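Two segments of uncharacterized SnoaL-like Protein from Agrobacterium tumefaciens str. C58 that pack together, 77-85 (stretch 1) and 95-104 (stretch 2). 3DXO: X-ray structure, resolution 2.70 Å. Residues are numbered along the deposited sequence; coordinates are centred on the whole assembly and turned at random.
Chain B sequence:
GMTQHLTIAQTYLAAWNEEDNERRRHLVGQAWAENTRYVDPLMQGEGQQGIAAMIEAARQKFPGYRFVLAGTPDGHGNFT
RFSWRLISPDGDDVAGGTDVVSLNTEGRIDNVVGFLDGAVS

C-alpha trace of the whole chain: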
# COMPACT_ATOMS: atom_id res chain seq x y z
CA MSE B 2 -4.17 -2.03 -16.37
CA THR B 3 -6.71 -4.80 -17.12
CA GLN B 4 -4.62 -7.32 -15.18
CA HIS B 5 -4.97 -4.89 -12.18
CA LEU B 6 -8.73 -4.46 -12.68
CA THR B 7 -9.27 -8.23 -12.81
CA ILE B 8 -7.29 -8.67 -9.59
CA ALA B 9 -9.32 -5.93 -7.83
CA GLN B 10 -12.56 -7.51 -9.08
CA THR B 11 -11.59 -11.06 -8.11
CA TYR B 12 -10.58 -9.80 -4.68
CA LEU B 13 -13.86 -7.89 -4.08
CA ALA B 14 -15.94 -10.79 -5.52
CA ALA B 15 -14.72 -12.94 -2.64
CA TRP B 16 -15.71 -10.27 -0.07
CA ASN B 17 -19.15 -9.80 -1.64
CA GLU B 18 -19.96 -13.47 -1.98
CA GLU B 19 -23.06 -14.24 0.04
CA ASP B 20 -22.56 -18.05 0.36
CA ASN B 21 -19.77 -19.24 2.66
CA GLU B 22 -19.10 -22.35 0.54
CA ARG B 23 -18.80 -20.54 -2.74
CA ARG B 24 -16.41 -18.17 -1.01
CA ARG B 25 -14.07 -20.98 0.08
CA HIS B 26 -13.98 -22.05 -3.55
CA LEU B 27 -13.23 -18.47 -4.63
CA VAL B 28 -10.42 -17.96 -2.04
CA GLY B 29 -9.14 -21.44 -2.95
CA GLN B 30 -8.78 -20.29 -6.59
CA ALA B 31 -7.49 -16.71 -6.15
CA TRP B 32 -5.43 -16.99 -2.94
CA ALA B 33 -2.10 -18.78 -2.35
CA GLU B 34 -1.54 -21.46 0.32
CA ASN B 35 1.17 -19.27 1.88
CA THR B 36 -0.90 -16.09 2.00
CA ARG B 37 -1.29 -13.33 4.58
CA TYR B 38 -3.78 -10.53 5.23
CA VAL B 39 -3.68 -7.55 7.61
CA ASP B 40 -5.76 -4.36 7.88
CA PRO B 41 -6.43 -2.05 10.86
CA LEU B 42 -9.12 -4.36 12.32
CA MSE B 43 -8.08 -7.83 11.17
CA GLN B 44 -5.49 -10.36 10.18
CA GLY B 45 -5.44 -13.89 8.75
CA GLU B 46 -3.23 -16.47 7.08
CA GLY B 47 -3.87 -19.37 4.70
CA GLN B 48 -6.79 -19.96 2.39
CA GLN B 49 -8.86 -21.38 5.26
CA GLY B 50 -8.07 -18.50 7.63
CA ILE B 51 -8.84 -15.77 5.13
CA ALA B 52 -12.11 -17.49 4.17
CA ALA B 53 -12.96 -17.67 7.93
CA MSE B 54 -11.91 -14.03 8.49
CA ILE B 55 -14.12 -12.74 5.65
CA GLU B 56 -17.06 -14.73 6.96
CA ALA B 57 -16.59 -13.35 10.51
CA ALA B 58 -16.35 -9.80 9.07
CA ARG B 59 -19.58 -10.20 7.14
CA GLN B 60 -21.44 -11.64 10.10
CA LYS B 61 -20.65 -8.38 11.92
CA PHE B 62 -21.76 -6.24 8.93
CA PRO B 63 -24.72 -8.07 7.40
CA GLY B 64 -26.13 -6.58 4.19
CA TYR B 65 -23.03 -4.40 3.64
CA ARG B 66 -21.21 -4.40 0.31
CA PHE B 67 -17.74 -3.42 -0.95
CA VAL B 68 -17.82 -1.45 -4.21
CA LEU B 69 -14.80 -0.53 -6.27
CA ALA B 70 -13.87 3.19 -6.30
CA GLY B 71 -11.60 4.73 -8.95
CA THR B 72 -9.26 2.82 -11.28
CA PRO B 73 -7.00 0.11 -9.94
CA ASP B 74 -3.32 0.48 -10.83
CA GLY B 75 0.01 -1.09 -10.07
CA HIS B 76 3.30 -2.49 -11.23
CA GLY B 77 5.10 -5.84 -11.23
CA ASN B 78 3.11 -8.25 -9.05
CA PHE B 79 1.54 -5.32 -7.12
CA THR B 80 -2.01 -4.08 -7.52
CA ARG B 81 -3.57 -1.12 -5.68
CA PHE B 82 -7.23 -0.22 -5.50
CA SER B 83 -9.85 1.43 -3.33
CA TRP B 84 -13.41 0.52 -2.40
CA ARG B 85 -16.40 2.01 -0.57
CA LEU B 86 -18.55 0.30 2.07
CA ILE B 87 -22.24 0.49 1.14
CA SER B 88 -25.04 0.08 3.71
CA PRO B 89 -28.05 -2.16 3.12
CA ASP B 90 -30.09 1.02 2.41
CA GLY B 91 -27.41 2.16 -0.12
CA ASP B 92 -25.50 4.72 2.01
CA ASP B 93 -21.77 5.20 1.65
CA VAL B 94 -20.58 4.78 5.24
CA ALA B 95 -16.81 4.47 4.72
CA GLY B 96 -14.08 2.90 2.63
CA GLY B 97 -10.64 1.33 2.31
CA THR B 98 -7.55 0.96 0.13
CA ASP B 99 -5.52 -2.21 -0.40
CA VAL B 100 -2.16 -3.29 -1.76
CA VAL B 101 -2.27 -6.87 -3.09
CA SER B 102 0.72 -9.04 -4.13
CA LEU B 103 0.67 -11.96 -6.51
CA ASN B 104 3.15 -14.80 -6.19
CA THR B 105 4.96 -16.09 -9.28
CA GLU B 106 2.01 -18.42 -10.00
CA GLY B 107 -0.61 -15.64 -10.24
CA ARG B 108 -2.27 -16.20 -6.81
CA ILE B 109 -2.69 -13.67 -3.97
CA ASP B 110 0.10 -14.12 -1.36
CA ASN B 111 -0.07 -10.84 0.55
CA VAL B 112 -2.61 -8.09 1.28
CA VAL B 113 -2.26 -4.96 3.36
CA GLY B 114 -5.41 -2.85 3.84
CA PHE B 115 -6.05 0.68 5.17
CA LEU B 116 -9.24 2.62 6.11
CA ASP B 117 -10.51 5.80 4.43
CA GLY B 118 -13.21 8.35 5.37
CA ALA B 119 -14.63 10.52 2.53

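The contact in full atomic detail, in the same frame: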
# COMPACT_ATOMS: atom_id res chain seq x y z
N GLY B 77 4.57 -4.52 -11.56
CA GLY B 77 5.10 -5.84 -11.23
C GLY B 77 3.94 -6.71 -10.78
O GLY B 77 2.88 -6.69 -11.40
N ASN B 78 4.14 -7.41 -9.66
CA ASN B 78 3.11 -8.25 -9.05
C ASN B 78 2.28 -7.47 -8.02
O ASN B 78 1.57 -8.07 -7.21
CB ASN B 78 3.74 -9.48 -8.39
CG ASN B 78 4.62 -9.12 -7.20
OD1 ASN B 78 5.53 -8.29 -7.30
ND2 ASN B 78 4.36 -9.76 -6.06
N PHE B 79 2.36 -6.14 -8.03
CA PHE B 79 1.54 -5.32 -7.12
C PHE B 79 0.35 -4.67 -7.80
O PHE B 79 0.46 -4.12 -8.90
CB PHE B 79 2.37 -4.21 -6.47
CG PHE B 79 3.40 -4.71 -5.52
CD1 PHE B 79 3.02 -5.18 -4.27
CD2 PHE B 79 4.73 -4.73 -5.88
CE1 PHE B 79 3.97 -5.66 -3.38
CE2 PHE B 79 5.68 -5.20 -4.99
CZ PHE B 79 5.29 -5.67 -3.74
N THR B 80 -0.79 -4.76 -7.12
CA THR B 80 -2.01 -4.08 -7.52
C THR B 80 -2.50 -3.21 -6.35
O THR B 80 -2.39 -3.59 -5.19
CB THR B 80 -3.09 -5.09 -7.92
OG1 THR B 80 -2.63 -5.84 -9.05
CG2 THR B 80 -4.41 -4.38 -8.24
N ARG B 81 -2.98 -2.02 -6.66
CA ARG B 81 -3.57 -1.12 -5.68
C ARG B 81 -4.94 -0.66 -6.14
O ARG B 81 -5.13 -0.30 -7.31
CB ARG B 81 -2.74 0.15 -5.49
CG ARG B 81 -3.52 1.19 -4.67
CD ARG B 81 -2.80 2.50 -4.47
NE ARG B 81 -2.56 3.23 -5.70
CZ ARG B 81 -2.25 4.51 -5.74
NH1 ARG B 81 -2.19 5.22 -4.63
NH2 ARG B 81 -2.02 5.10 -6.90
N PHE B 82 -5.88 -0.65 -5.21
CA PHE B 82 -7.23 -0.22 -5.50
C PHE B 82 -7.93 0.21 -4.24
O PHE B 82 -7.50 -0.10 -3.11
CB PHE B 82 -8.03 -1.35 -6.16
CG PHE B 82 -8.15 -2.58 -5.31
CD1 PHE B 82 -9.21 -2.72 -4.42
CD2 PHE B 82 -7.21 -3.59 -5.39
CE1 PHE B 82 -9.32 -3.88 -3.61
CE2 PHE B 82 -7.31 -4.73 -4.59
CZ PHE B 82 -8.36 -4.87 -3.70
N SER B 83 -9.02 0.95 -4.44
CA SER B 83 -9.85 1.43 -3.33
C SER B 83 -11.30 1.02 -3.52
O SER B 83 -11.73 0.76 -4.64
CB SER B 83 -9.72 2.93 -3.14
OG SER B 83 -8.41 3.21 -2.67
N TRP B 84 -12.02 0.95 -2.40
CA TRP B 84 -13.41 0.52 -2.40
C TRP B 84 -14.18 1.30 -1.34
O TRP B 84 -13.58 1.79 -0.41
CB TRP B 84 -13.50 -0.99 -2.11
CG TRP B 84 -12.79 -1.35 -0.88
CD1 TRP B 84 -11.51 -1.78 -0.78
CD2 TRP B 84 -13.29 -1.26 0.47
NE1 TRP B 84 -11.19 -2.00 0.54
CE2 TRP B 84 -12.25 -1.68 1.33
CE3 TRP B 84 -14.51 -0.87 1.04
CZ2 TRP B 84 -12.38 -1.69 2.73
CZ3 TRP B 84 -14.64 -0.90 2.44
CH2 TRP B 84 -13.58 -1.31 3.26
N ARG B 85 -15.50 1.35 -1.49
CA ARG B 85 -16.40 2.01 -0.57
C ARG B 85 -17.30 0.96 0.08
O ARG B 85 -17.67 -0.03 -0.55
CB ARG B 85 -17.28 3.00 -1.34
CG ARG B 85 -16.55 4.08 -2.16
CD ARG B 85 -15.56 4.87 -1.32
NE ARG B 85 -16.21 5.50 -0.18
CZ ARG B 85 -15.58 6.01 0.86
NH1 ARG B 85 -14.26 5.96 0.91
NH2 ARG B 85 -16.26 6.54 1.86
N ALA B 95 -18.26 4.42 4.56
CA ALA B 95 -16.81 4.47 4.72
C ALA B 95 -16.12 3.80 3.54
O ALA B 95 -16.75 3.48 2.52
CB ALA B 95 -16.41 3.77 6.01
N GLY B 96 -14.81 3.60 3.67
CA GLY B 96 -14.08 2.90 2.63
C GLY B 96 -12.72 2.40 3.06
O GLY B 96 -12.30 2.59 4.23
N GLY B 97 -12.03 1.76 2.11
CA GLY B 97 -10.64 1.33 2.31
C GLY B 97 -9.80 1.38 1.05
O GLY B 97 -10.29 1.75 -0.03
N THR B 98 -8.52 1.06 1.22
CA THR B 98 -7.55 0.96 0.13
C THR B 98 -6.68 -0.25 0.42
O THR B 98 -6.31 -0.48 1.57
CB THR B 98 -6.70 2.23 0.01
OG1 THR B 98 -7.58 3.31 -0.32
CG2 THR B 98 -5.64 2.09 -1.07
N ASP B 99 -6.35 -1.03 -0.60
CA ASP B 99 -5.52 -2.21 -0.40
C ASP B 99 -4.36 -2.30 -1.38
O ASP B 99 -4.43 -1.81 -2.52
CB ASP B 99 -6.34 -3.49 -0.61
CG ASP B 99 -7.52 -3.61 0.31
OD1 ASP B 99 -7.35 -3.97 1.51
OD2 ASP B 99 -8.64 -3.41 -0.20
N VAL B 100 -3.30 -2.97 -0.92
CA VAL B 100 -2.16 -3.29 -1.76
C VAL B 100 -2.13 -4.82 -1.74
O VAL B 100 -2.01 -5.41 -0.68
CB VAL B 100 -0.87 -2.67 -1.26
CG1 VAL B 100 0.31 -3.08 -2.18
CG2 VAL B 100 -1.04 -1.17 -1.26
N VAL B 101 -2.25 -5.42 -2.92
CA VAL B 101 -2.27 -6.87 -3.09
C VAL B 101 -1.02 -7.36 -3.86
O VAL B 101 -0.58 -6.70 -4.78
CB VAL B 101 -3.55 -7.27 -3.87
CG1 VAL B 101 -3.59 -8.76 -4.14
CG2 VAL B 101 -4.77 -6.84 -3.10
N SER B 102 -0.46 -8.50 -3.47
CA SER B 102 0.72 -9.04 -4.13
C SER B 102 0.39 -10.42 -4.67
O SER B 102 -0.22 -11.24 -3.99
CB SER B 102 1.87 -9.23 -3.15
OG SER B 102 1.96 -8.16 -2.24
N LEU B 103 0.83 -10.67 -5.89
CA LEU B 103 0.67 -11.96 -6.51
C LEU B 103 1.98 -12.69 -6.41
O LEU B 103 3.03 -12.08 -6.47
CB LEU B 103 0.23 -11.80 -7.97
CG LEU B 103 -1.28 -11.86 -8.21
CD1 LEU B 103 -2.13 -11.03 -7.23
CD2 LEU B 103 -1.59 -11.49 -9.62
N ASN B 104 1.93 -14.00 -6.20
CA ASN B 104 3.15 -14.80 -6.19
C ASN B 104 3.47 -15.13 -7.64
O ASN B 104 2.70 -14.77 -8.54
CB ASN B 104 3.01 -16.04 -5.30
CG ASN B 104 1.88 -16.97 -5.73
OD1 ASN B 104 1.40 -16.90 -6.87
ND2 ASN B 104 1.45 -17.83 -4.82

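The two stretches bury 835 Å², both sides summed, mostly through antiparallel strands 79-85 and 95-103, which pair edge to edge. A backbone ladder does the basic work: Thr 80, Phe 82 and Trp 84 each exchange two hydrogen bonds with Val 101, Asp 99 and Gly 97, respectively. Asp 99, Trp 84 and Asn 78 have the most surface covered.

Asp 99 and Trp 84 lie on the same sheet face. Trp 84, with chi1 at p, lays its indole across to the partner strand, so that NE1 donates to Asp 99 OD2 at 3.0 Å. One ring face rests on glycine: Gly 97 CA sits 3.9 Å from the centroid of the six-membered ring of Trp 84. A CB on Gly 97 would fall 2.4 Å from Trp 84 CZ2, a clash; the missing side chain makes room for the indole. Further along this face, Asp 99 CB covers the Phe 82 ring, whose CE2 meets Val 101 CG2 at 3.6 Å.

At the end away from the connecting loop, Asn 78 extends the pairing one step before strand 79-85 begins: Asn 78 O accepts from Leu 103 N at 3.0 Å, while Asn 78 ND2 donates to Leu 103 O at 2.7 Å. On the opposite face, where the CA atoms of Ser 83 and Thr 98 are 4.2 Å apart, short side chains bring their hydroxyls together, Ser 83 OG donating to Thr 98 OG1 at a very short 2.5 Å.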